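Local coordinates for lectin (Colocasia esculenta, PDB 5T1X), which binds mannose as a GNA-related plant lectin and agglutinates rabbit erythrocytes, at the interface of chains B and A. Numbering follows the deposited sequence. Chains: chain A, Lectin; chain B, Lectin.

Contacts 1 and 3 are neighbours, with C-alpha centres about 7 Å apart. They share B:Leu61, A:Ile105 and A:Trp106, and both use chain A strand 104-107, laid against chain B. Contact 2 lies at the far end, about 31 Å from contact 1 between C-alpha centres. There the C-terminal tail of chain B meets chain A. Contact 4 sits between, its C-alpha centre about 15 Å from those of contacts 2 and 3. It joins the N-terminal segments and the turn after chain A strand 89-92. Each chain lends its C-terminal segment to the other. This exchange probably underlies the heterodimer, two of which form the tetramer.

Contact 1: the interface of chains B and A. Residues chain B 40, 61, 72, 74, 76; chain A 105-106.
A:Trp106 meets B:Trp40 and B:Trp72 tip to tip, and all three indoles leave their backbones alike. In each, CG is anti to the backbone N, with chi1 -174° in A:Trp106. This stretched form carries the chain A indole deep into chain B. Its six-membered ring leads. B:Trp40 CZ2 comes to the edge of that ring, in its plane, 3.8 Å from A:Trp106 CH2. A:Trp106 CZ2 in turn points at the edge of B:Trp72, 3.9 Å from its CH2. One face of the guest indole is covered by chain B. B:Ser74 CB packs over the five-membered ring, 3.7 Å from its centroid. On the same face B:Leu61 CD1 crosses to A:Trp106 CZ3 at 3.6 Å. B:Ser74 is itself held from behind, because B:Leu61 N donates to its OG at 2.8 Å (146° at H). B:Ala76 CB closes the near end, by A:Trp106 CD1. No hydrogen bond crosses the patch, so packing carries it. The tryptophan trio lies at the centre of the hydrophobic core of the beta-prism II fold of GNA-related lectins, and the partner chain supplies one member. The indole A:Trp106 NE1 lies 3.4 Å from the carbonyl B:Ser74 O.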
loop_
_atom_site.group_PDB
_atom_site.type_symbol
_atom_site.label_atom_id
_atom_site.label_comp_id
_atom_site.label_asym_id
_atom_site.label_seq_id
_atom_site.Cartn_x
_atom_site.Cartn_y
_atom_site.Cartn_z
ATOM N N TRP B 40 -11.841 15.738 -4.629
ATOM C CA TRP B 40 -11.082 16.167 -3.454
ATOM C C TRP B 40 -9.898 17.033 -3.847
ATOM O O TRP B 40 -9.222 16.767 -4.844
ATOM C CB TRP B 40 -10.587 14.967 -2.617
ATOM C CG TRP B 40 -9.973 15.370 -1.302
ATOM C CD1 TRP B 40 -10.625 15.561 -0.120
ATOM C CD2 TRP B 40 -8.593 15.695 -1.056
ATOM N NE1 TRP B 40 -9.737 15.952 0.855
ATOM C CE2 TRP B 40 -8.483 16.043 0.307
ATOM C CE3 TRP B 40 -7.433 15.696 -1.851
ATOM C CZ2 TRP B 40 -7.264 16.407 0.891
ATOM C CZ3 TRP B 40 -6.222 16.040 -1.268
ATOM C CH2 TRP B 40 -6.144 16.387 0.089
ATOM N N LEU B 61 -0.112 13.286 6.336
ATOM C CA LEU B 61 0.256 13.871 5.040
ATOM C C LEU B 61 0.574 15.349 5.256
ATOM O O LEU B 61 -0.163 16.018 5.985
ATOM C CB LEU B 61 -0.870 13.713 4.011
ATOM C CG LEU B 61 -1.078 12.313 3.434
ATOM C CD1 LEU B 61 -2.426 12.223 2.774
ATOM C CD2 LEU B 61 0.011 11.952 2.417
ATOM N N TRP B 72 -0.318 22.695 4.563
ATOM C CA TRP B 72 -1.484 21.862 4.883
ATOM C C TRP B 72 -1.034 20.570 5.562
ATOM O O TRP B 72 0.065 20.087 5.285
ATOM C CB TRP B 72 -2.261 21.555 3.576
ATOM C CG TRP B 72 -3.449 20.638 3.700
ATOM C CD1 TRP B 72 -4.747 21.003 3.899
ATOM C CD2 TRP B 72 -3.452 19.210 3.544
ATOM N NE1 TRP B 72 -5.555 19.890 3.920
ATOM C CE2 TRP B 72 -4.785 18.774 3.708
ATOM C CE3 TRP B 72 -2.448 18.249 3.330
ATOM C CZ2 TRP B 72 -5.146 17.419 3.642
ATOM C CZ3 TRP B 72 -2.807 16.912 3.249
ATOM C CH2 TRP B 72 -4.142 16.509 3.404
ATOM N N SER B 74 -2.884 16.624 7.209
ATOM C CA SER B 74 -4.082 15.778 7.296
ATOM C C SER B 74 -4.640 15.656 8.737
ATOM O O SER B 74 -5.748 15.138 8.906
ATOM C CB SER B 74 -3.817 14.395 6.717
ATOM O OG SER B 74 -2.697 13.766 7.317
ATOM N N ALA B 76 -4.802 13.718 11.133
ATOM C CA ALA B 76 -4.884 12.341 11.636
ATOM C C ALA B 76 -3.483 11.761 11.807
ATOM O O ALA B 76 -2.662 11.820 10.890
ATOM C CB ALA B 76 -5.710 11.477 10.696
ATOM N N ILE A 105 -6.182 5.209 8.519
ATOM C CA ILE A 105 -6.352 6.239 9.562
ATOM C C ILE A 105 -6.893 7.560 8.987
ATOM O O ILE A 105 -7.328 8.432 9.748
ATOM C CB ILE A 105 -5.022 6.476 10.344
ATOM C CG1 ILE A 105 -3.935 7.089 9.426
ATOM C CG2 ILE A 105 -4.525 5.160 11.000
ATOM C CD1 ILE A 105 -2.760 7.773 10.162
ATOM N N TRP A 106 -6.810 7.731 7.661
ATOM C CA TRP A 106 -7.248 8.950 6.975
ATOM C C TRP A 106 -7.625 8.615 5.553
ATOM O O TRP A 106 -6.963 7.785 4.925
ATOM C CB TRP A 106 -6.128 10.008 7.004
ATOM C CG TRP A 106 -6.512 11.346 6.444
ATOM C CD1 TRP A 106 -7.007 12.412 7.138
ATOM C CD2 TRP A 106 -6.395 11.772 5.079
ATOM N NE1 TRP A 106 -7.221 13.473 6.288
ATOM C CE2 TRP A 106 -6.876 13.101 5.014
ATOM C CE3 TRP A 106 -5.962 11.151 3.894
ATOM C CZ2 TRP A 106 -6.902 13.831 3.818
ATOM C CZ3 TRP A 106 -5.989 11.876 2.712
ATOM C CH2 TRP A 106 -6.441 13.205 2.684
#

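Contact 2: the interface of chains B and A. Residues chain B 103, 105-106; chain A 38, 40-42, 44, 96-97.
B:Trp106 lays one face of its indole on A:Gly41 and A:Lys42, and points its CD1 corner onto the face of A:Phe97. CG stands anti to the carbonyl carbon (chi1 -65°), which turns the ring from CB back over the chain A loop. CD1, the first ring atom to touch, meets A:Phe97 near the rim, 3.7 Å from CZ. NE1 follows beside A:Phe97 CE2. CE2 and CZ2 then pass over A:Gly41, whose CA is 3.5 Å from CZ2. This CA sits 3.6 Å from the centroid of the six-membered ring, a CH-pi contact. Toward the CE3 rim of the same face, CE3 meets A:Lys42 CB at 3.7 Å. CZ3 and CH2, the tip, rest on the peptide between A:Gly41 and A:Lys42. The lysine chain crosses the indole at about a right angle. B:Pro105 packs its ring carbons among A:Leu38, A:Gly41 and A:Gly44. Deeper in, B:Ile103 CG2 slides past A:Leu38 CD1 at 3.6 Å. The site tethers the C-terminal tail of chain B to two loops of chain A. A hydrogen bond also crosses here: A:Lys42 N donates to the carbonyl B:Pro105 O at 3.0 Å (142° at H), from above the carbonyl plane.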
loop_
_atom_site.group_PDB
_atom_site.type_symbol
_atom_site.label_atom_id
_atom_site.label_comp_id
_atom_site.label_asym_id
_atom_site.label_seq_id
_atom_site.Cartn_x
_atom_site.Cartn_y
_atom_site.Cartn_z
ATOM N N ILE B 103 7.658 -9.045 4.470
ATOM C CA ILE B 103 8.341 -10.149 3.795
ATOM C C ILE B 103 9.618 -9.520 3.261
ATOM O O ILE B 103 9.557 -8.576 2.458
ATOM C CB ILE B 103 7.503 -10.847 2.688
ATOM C CG1 ILE B 103 6.282 -11.596 3.267
ATOM C CG2 ILE B 103 8.388 -11.806 1.891
ATOM C CD1 ILE B 103 5.217 -12.016 2.200
ATOM N N PRO B 105 12.928 -10.199 1.109
ATOM C CA PRO B 105 13.704 -11.085 0.218
ATOM C C PRO B 105 15.161 -10.616 0.030
ATOM O O PRO B 105 15.813 -11.022 -0.933
ATOM C CB PRO B 105 12.915 -10.980 -1.087
ATOM C CG PRO B 105 12.480 -9.536 -1.118
ATOM C CD PRO B 105 12.229 -9.144 0.335
ATOM N N TRP B 106 15.671 -9.746 0.932
ATOM C CA TRP B 106 17.026 -9.193 0.813
ATOM C C TRP B 106 18.025 -9.750 1.831
ATOM O O TRP B 106 19.214 -9.856 1.511
ATOM C CB TRP B 106 16.976 -7.661 0.963
ATOM C CG TRP B 106 16.235 -6.977 -0.140
ATOM C CD1 TRP B 106 14.936 -6.572 -0.123
ATOM C CD2 TRP B 106 16.730 -6.690 -1.450
ATOM N NE1 TRP B 106 14.601 -6.012 -1.331
ATOM C CE2 TRP B 106 15.689 -6.057 -2.161
ATOM C CE3 TRP B 106 17.985 -6.836 -2.073
ATOM C CZ2 TRP B 106 15.850 -5.590 -3.474
ATOM C CZ3 TRP B 106 18.135 -6.403 -3.384
ATOM C CH2 TRP B 106 17.074 -5.793 -4.071
ATOM N N LEU A 38 7.673 -15.125 -3.311
ATOM C CA LEU A 38 8.123 -13.815 -3.719
ATOM C C LEU A 38 9.314 -14.024 -4.637
ATOM O O LEU A 38 10.369 -14.480 -4.183
ATOM C CB LEU A 38 8.484 -12.920 -2.517
ATOM C CG LEU A 38 8.524 -11.393 -2.785
ATOM C CD1 LEU A 38 8.544 -10.620 -1.488
ATOM C CD2 LEU A 38 9.723 -10.974 -3.618
ATOM N N GLY A 40 11.832 -12.073 -6.324
ATOM C CA GLY A 40 12.384 -10.725 -6.318
ATOM C C GLY A 40 13.370 -10.515 -5.196
ATOM O O GLY A 40 13.695 -11.453 -4.461
ATOM N N GLY A 41 13.811 -9.274 -5.055
ATOM C CA GLY A 41 14.826 -8.913 -4.079
ATOM C C GLY A 41 16.131 -9.557 -4.495
ATOM O O GLY A 41 16.414 -9.663 -5.694
ATOM N N LYS A 42 16.908 -10.038 -3.526
ATOM C CA LYS A 42 18.163 -10.705 -3.836
ATOM C C LYS A 42 18.000 -12.235 -3.786
ATOM O O LYS A 42 18.609 -12.946 -4.601
ATOM C CB LYS A 42 19.263 -10.250 -2.852
ATOM C CG LYS A 42 20.662 -10.805 -3.129
ATOM C CD LYS A 42 21.323 -10.220 -4.371
ATOM C CE LYS A 42 22.634 -10.904 -4.663
ATOM N NZ LYS A 42 23.136 -10.560 -6.019
ATOM N N GLY A 44 14.702 -13.876 -2.777
ATOM C CA GLY A 44 13.312 -14.294 -2.824
ATOM C C GLY A 44 12.847 -14.748 -1.454
ATOM O O GLY A 44 13.576 -14.630 -0.465
ATOM N N GLY A 96 11.082 -4.315 -3.532
ATOM C CA GLY A 96 11.035 -5.767 -3.374
ATOM C C GLY A 96 10.404 -6.306 -2.107
ATOM O O GLY A 96 10.025 -7.479 -2.064
ATOM N N PHE A 97 10.312 -5.476 -1.063
ATOM C CA PHE A 97 9.651 -5.878 0.179
ATOM C C PHE A 97 8.146 -5.993 -0.045
ATOM O O PHE A 97 7.594 -5.216 -0.817
ATOM C CB PHE A 97 9.897 -4.834 1.282
ATOM C CG PHE A 97 11.314 -4.745 1.794
ATOM C CD1 PHE A 97 11.752 -5.575 2.821
ATOM C CD2 PHE A 97 12.205 -3.824 1.265
ATOM C CE1 PHE A 97 13.059 -5.486 3.301
ATOM C CE2 PHE A 97 13.514 -3.733 1.753
ATOM C CZ PHE A 97 13.927 -4.561 2.767
#

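Contact 3: the interface of chains B and A. Residues chain B 61, 93-96; chain A 103-107.
A:Trp106 and B:Val95 face each other in an antiparallel sheet that runs across the two chains. Chain A strand 104-107 pairs here with chain B strand 92-96.

Backbone hydrogen bonds come first. B:Val95 N donates to A:Trp106 O at 2.9 Å, and A:Ile105 N donates to B:Val95 O at 2.9 Å. Both are fairly straight, 166° at H. One residue of chain B is therefore gripped through both its N-H and its carbonyl. The pairing runs from B:Val94 with A:Glu107, through B:Val95 with A:Trp106, to B:Phe96 with A:Ala104. A:Ile105 is skipped in this register, which suggests a bulge there. A:Glu107 is poorly ordered, so its side chain is not interpreted.

Apolar contacts fill both sides of the sheet. B:Val95 splits its two methyls. CG1, anti to the backbone N (chi1 177°), lies 3.9 Å from A:Ile105 CG1. CG2 comes within 4.0 Å of A:Trp106 CE3. On the opposite side B:Val94 CG1 touches A:Ala104 CB at 3.6 Å. The same methyl also covers a face of the B:Phe96 ring, 3.5 Å above its plane. B:Phe96 CE1 adds a contact at the A:Ala104 methyl.

The site zips the swapped end strand of chain A onto the chain B sheet. It helps hold the two chains together and probably helps set how far A:Trp106 reaches into the chain B core.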
loop_
_atom_site.group_PDB
_atom_site.type_symbol
_atom_site.label_atom_id
_atom_site.label_comp_id
_atom_site.label_asym_id
_atom_site.label_seq_id
_atom_site.Cartn_x
_atom_site.Cartn_y
_atom_site.Cartn_z
ATOM N N LEU B 61 -0.112 13.286 6.336
ATOM C CA LEU B 61 0.256 13.871 5.040
ATOM C C LEU B 61 0.574 15.349 5.256
ATOM O O LEU B 61 -0.163 16.018 5.985
ATOM C CB LEU B 61 -0.870 13.713 4.011
ATOM C CG LEU B 61 -1.078 12.313 3.434
ATOM C CD1 LEU B 61 -2.426 12.223 2.774
ATOM C CD2 LEU B 61 0.011 11.952 2.417
ATOM N N LEU B 93 -7.731 8.648 -1.784
ATOM C CA LEU B 93 -6.366 8.552 -1.269
ATOM C C LEU B 93 -6.503 8.166 0.189
ATOM O O LEU B 93 -7.253 8.809 0.926
ATOM C CB LEU B 93 -5.571 9.860 -1.459
ATOM C CG LEU B 93 -4.167 9.892 -0.850
ATOM C CD1 LEU B 93 -3.195 9.011 -1.635
ATOM C CD2 LEU B 93 -3.649 11.314 -0.767
ATOM N N VAL B 94 -5.854 7.074 0.582
ATOM C CA VAL B 94 -5.991 6.525 1.930
ATOM C C VAL B 94 -4.625 6.352 2.574
ATOM O O VAL B 94 -3.724 5.777 1.960
ATOM C CB VAL B 94 -6.755 5.158 1.899
ATOM C CG1 VAL B 94 -7.027 4.639 3.306
ATOM C CG2 VAL B 94 -8.067 5.244 1.111
ATOM N N VAL B 95 -4.505 6.768 3.843
ATOM C CA VAL B 95 -3.276 6.557 4.605
ATOM C C VAL B 95 -3.474 5.315 5.445
ATOM O O VAL B 95 -4.391 5.279 6.260
ATOM C CB VAL B 95 -2.885 7.769 5.489
ATOM C CG1 VAL B 95 -1.630 7.462 6.306
ATOM C CG2 VAL B 95 -2.694 9.032 4.664
ATOM N N PHE B 96 -2.601 4.308 5.265
ATOM C CA PHE B 96 -2.624 3.058 6.031
ATOM C C PHE B 96 -1.414 2.948 6.900
ATOM O O PHE B 96 -0.296 3.145 6.412
ATOM C CB PHE B 96 -2.605 1.857 5.079
ATOM C CG PHE B 96 -3.802 1.678 4.178
ATOM C CD1 PHE B 96 -4.869 0.887 4.570
ATOM C CD2 PHE B 96 -3.819 2.232 2.903
ATOM C CE1 PHE B 96 -5.963 0.690 3.723
ATOM C CE2 PHE B 96 -4.906 2.019 2.046
ATOM C CZ PHE B 96 -5.970 1.252 2.462
ATOM N N PRO A 103 -4.326 -0.170 10.315
ATOM C CA PRO A 103 -5.545 0.117 9.546
ATOM C C PRO A 103 -5.497 1.468 8.827
ATOM O O PRO A 103 -4.550 2.244 9.013
ATOM C CB PRO A 103 -6.628 0.108 10.635
ATOM C CG PRO A 103 -5.906 0.672 11.843
ATOM C CD PRO A 103 -4.524 0.062 11.763
ATOM N N ALA A 104 -6.528 1.750 8.012
ATOM C CA ALA A 104 -6.677 3.058 7.375
ATOM C C ALA A 104 -6.946 4.093 8.476
ATOM O O ALA A 104 -7.828 3.857 9.302
ATOM C CB ALA A 104 -7.829 3.022 6.376
ATOM N N ILE A 105 -6.182 5.209 8.519
ATOM C CA ILE A 105 -6.352 6.239 9.562
ATOM C C ILE A 105 -6.893 7.560 8.987
ATOM O O ILE A 105 -7.328 8.432 9.748
ATOM C CB ILE A 105 -5.022 6.476 10.344
ATOM C CG1 ILE A 105 -3.935 7.089 9.426
ATOM C CG2 ILE A 105 -4.525 5.160 11.000
ATOM C CD1 ILE A 105 -2.760 7.773 10.162
ATOM N N TRP A 106 -6.810 7.731 7.661
ATOM C CA TRP A 106 -7.248 8.950 6.975
ATOM C C TRP A 106 -7.625 8.615 5.553
ATOM O O TRP A 106 -6.963 7.785 4.925
ATOM C CB TRP A 106 -6.128 10.008 7.004
ATOM C CG TRP A 106 -6.512 11.346 6.444
ATOM C CD1 TRP A 106 -7.007 12.412 7.138
ATOM C CD2 TRP A 106 -6.395 11.772 5.079
ATOM N NE1 TRP A 106 -7.221 13.473 6.288
ATOM C CE2 TRP A 106 -6.876 13.101 5.014
ATOM C CE3 TRP A 106 -5.962 11.151 3.894
ATOM C CZ2 TRP A 106 -6.902 13.831 3.818
ATOM C CZ3 TRP A 106 -5.989 11.876 2.712
ATOM C CH2 TRP A 106 -6.441 13.205 2.684
ATOM N N GLU A 107 -8.679 9.261 5.039
ATOM C CA GLU A 107 -9.135 9.052 3.662
ATOM C C GLU A 107 -9.699 10.358 3.085
ATOM O O GLU A 107 -10.176 11.212 3.845
ATOM C CB GLU A 107 -10.183 7.915 3.583
ATOM C CG GLU A 107 -11.408 8.146 4.459
ATOM C CD GLU A 107 -12.504 7.099 4.465
ATOM O OE1 GLU A 107 -12.360 6.057 3.785
ATOM O OE2 GLU A 107 -13.525 7.337 5.150
#

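Contact 4: the interface of chains B and A. Residues chain B 1-2, 4-5; chain A 5, 7-8, 91, 93-94.
B:Tyr5 presents its ring edge to A:Asn7, whose ND2 lies in the ring plane. B:Gly2 CA covers one face of the same ring, 3.5 Å above its centre. A:Ile91 CG2 comes up to B:Tyr5 CE2 at 3.8 Å. The two amides of B:Asn4 and A:Asn7 meet tip to tip, their planes 22° apart, and exchange a pair of hydrogen bonds. In both residues CG stands between the backbone N and the carbonyl carbon (chi1 62° in A:Asn7), which brings the amides together. A:Asn7 ND2 donates to B:Asn4 OD1 at 3.0 Å, and B:Asn4 ND2 donates to A:Asn7 OD1 at 2.9 Å. Both bonds use a lone pair in the carbonyl plane, so the pair fixes the rotation of each amide. The phenol oxygen B:Tyr5 OH accepts a nearly straight bond from A:Asp94 N at 2.9 Å (174° at H). B:Leu1 O and A:Asp94 OD2 lie 3.0 Å apart, an unfavourable approach of two acceptors unless the carboxylate carries a proton, which the structure does not show; water 1 bridges both. The site ties the N-terminal segment of chain B, entering strand 5-7, to the segment before chain A strand 8-10 and the turn after strand 89-92.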
loop_
_atom_site.group_PDB
_atom_site.type_symbol
_atom_site.label_atom_id
_atom_site.label_comp_id
_atom_site.label_asym_id
_atom_site.label_seq_id
_atom_site.Cartn_x
_atom_site.Cartn_y
_atom_site.Cartn_z
ATOM N N LEU B 1 9.406 6.406 -4.856
ATOM C CA LEU B 1 7.975 6.676 -4.920
ATOM C C LEU B 1 7.289 5.588 -5.737
ATOM O O LEU B 1 7.831 5.180 -6.761
ATOM C CB LEU B 1 7.794 8.059 -5.588
ATOM C CG LEU B 1 6.416 8.709 -5.614
ATOM C CD1 LEU B 1 5.947 9.055 -4.222
ATOM C CD2 LEU B 1 6.458 9.977 -6.424
ATOM N N GLY B 2 6.116 5.133 -5.304
ATOM C CA GLY B 2 5.368 4.148 -6.075
ATOM C C GLY B 2 4.561 4.868 -7.134
ATOM O O GLY B 2 4.409 6.089 -7.056
ATOM N N ASN B 4 1.423 4.540 -7.449
ATOM C CA ASN B 4 0.132 4.758 -6.792
ATOM C C ASN B 4 0.252 4.808 -5.253
ATOM O O ASN B 4 -0.748 4.651 -4.554
ATOM C CB ASN B 4 -0.818 3.628 -7.212
ATOM C CG ASN B 4 -0.205 2.260 -7.035
ATOM O OD1 ASN B 4 0.765 2.077 -6.284
ATOM N ND2 ASN B 4 -0.698 1.289 -7.789
ATOM N N TYR B 5 1.468 5.005 -4.728
ATOM C CA TYR B 5 1.643 5.140 -3.283
ATOM C C TYR B 5 2.799 6.053 -2.947
ATOM O O TYR B 5 3.710 6.246 -3.758
ATOM C CB TYR B 5 1.832 3.777 -2.576
ATOM C CG TYR B 5 3.135 3.072 -2.905
ATOM C CD1 TYR B 5 4.322 3.427 -2.271
ATOM C CD2 TYR B 5 3.168 2.002 -3.797
ATOM C CE1 TYR B 5 5.528 2.794 -2.582
ATOM C CE2 TYR B 5 4.358 1.331 -4.077
ATOM C CZ TYR B 5 5.537 1.734 -3.470
ATOM O OH TYR B 5 6.726 1.100 -3.749
ATOM N N THR A 5 -5.301 -3.925 -8.703
ATOM C CA THR A 5 -4.139 -3.071 -9.015
ATOM C C THR A 5 -2.921 -3.994 -8.907
ATOM O O THR A 5 -2.826 -4.756 -7.946
ATOM C CB THR A 5 -4.078 -1.845 -8.113
ATOM O OG1 THR A 5 -5.344 -1.177 -8.129
ATOM C CG2 THR A 5 -2.973 -0.875 -8.528
ATOM N N ASN A 7 0.269 -3.990 -8.051
ATOM C CA ASN A 7 1.175 -4.068 -6.896
ATOM C C ASN A 7 0.465 -4.035 -5.528
ATOM O O ASN A 7 1.151 -3.939 -4.509
ATOM C CB ASN A 7 2.189 -2.913 -6.964
ATOM C CG ASN A 7 1.549 -1.538 -6.906
ATOM O OD1 ASN A 7 0.376 -1.344 -7.273
ATOM N ND2 ASN A 7 2.302 -0.542 -6.454
ATOM N N LEU A 8 -0.886 -4.102 -5.499
ATOM C CA LEU A 8 -1.631 -4.020 -4.237
ATOM C C LEU A 8 -2.586 -5.169 -4.028
ATOM O O LEU A 8 -3.141 -5.697 -4.990
ATOM C CB LEU A 8 -2.483 -2.727 -4.209
ATOM C CG LEU A 8 -1.843 -1.400 -4.624
ATOM C CD1 LEU A 8 -2.902 -0.321 -4.725
ATOM C CD2 LEU A 8 -0.746 -0.972 -3.650
ATOM N N ILE A 91 1.312 -4.298 0.080
ATOM C CA ILE A 91 1.966 -3.664 -1.051
ATOM C C ILE A 91 3.213 -4.440 -1.426
ATOM O O ILE A 91 4.087 -4.627 -0.583
ATOM C CB ILE A 91 2.331 -2.170 -0.783
ATOM C CG1 ILE A 91 1.117 -1.347 -0.252
ATOM C CG2 ILE A 91 2.943 -1.517 -2.052
ATOM C CD1 ILE A 91 1.457 0.097 0.152
ATOM N N ARG A 93 6.195 -3.626 -2.820
ATOM C CA ARG A 93 6.881 -2.358 -3.043
ATOM C C ARG A 93 7.875 -2.398 -4.186
ATOM O O ARG A 93 8.385 -3.461 -4.542
ATOM C CB ARG A 93 7.594 -1.932 -1.751
ATOM C CG ARG A 93 6.542 -1.674 -0.678
ATOM C CD ARG A 93 7.031 -1.217 0.673
ATOM N NE ARG A 93 8.384 -1.207 0.921
ATOM C CZ ARG A 93 9.026 -0.854 2.079
ATOM N NH1 ARG A 93 8.344 -0.485 3.146
ATOM N NH2 ARG A 93 10.349 -0.890 2.135
ATOM N N ASP A 94 8.209 -1.217 -4.710
ATOM C CA ASP A 94 9.198 -1.093 -5.770
ATOM C C ASP A 94 10.564 -1.630 -5.330
ATOM O O ASP A 94 11.337 -2.072 -6.178
ATOM C CB ASP A 94 9.352 0.381 -6.174
ATOM C CG ASP A 94 8.170 1.002 -6.889
ATOM O OD1 ASP A 94 7.215 0.266 -7.223
ATOM O OD2 ASP A 94 8.200 2.219 -7.117
HETATM O O HOH W 1 10.488 3.638 -7.352
#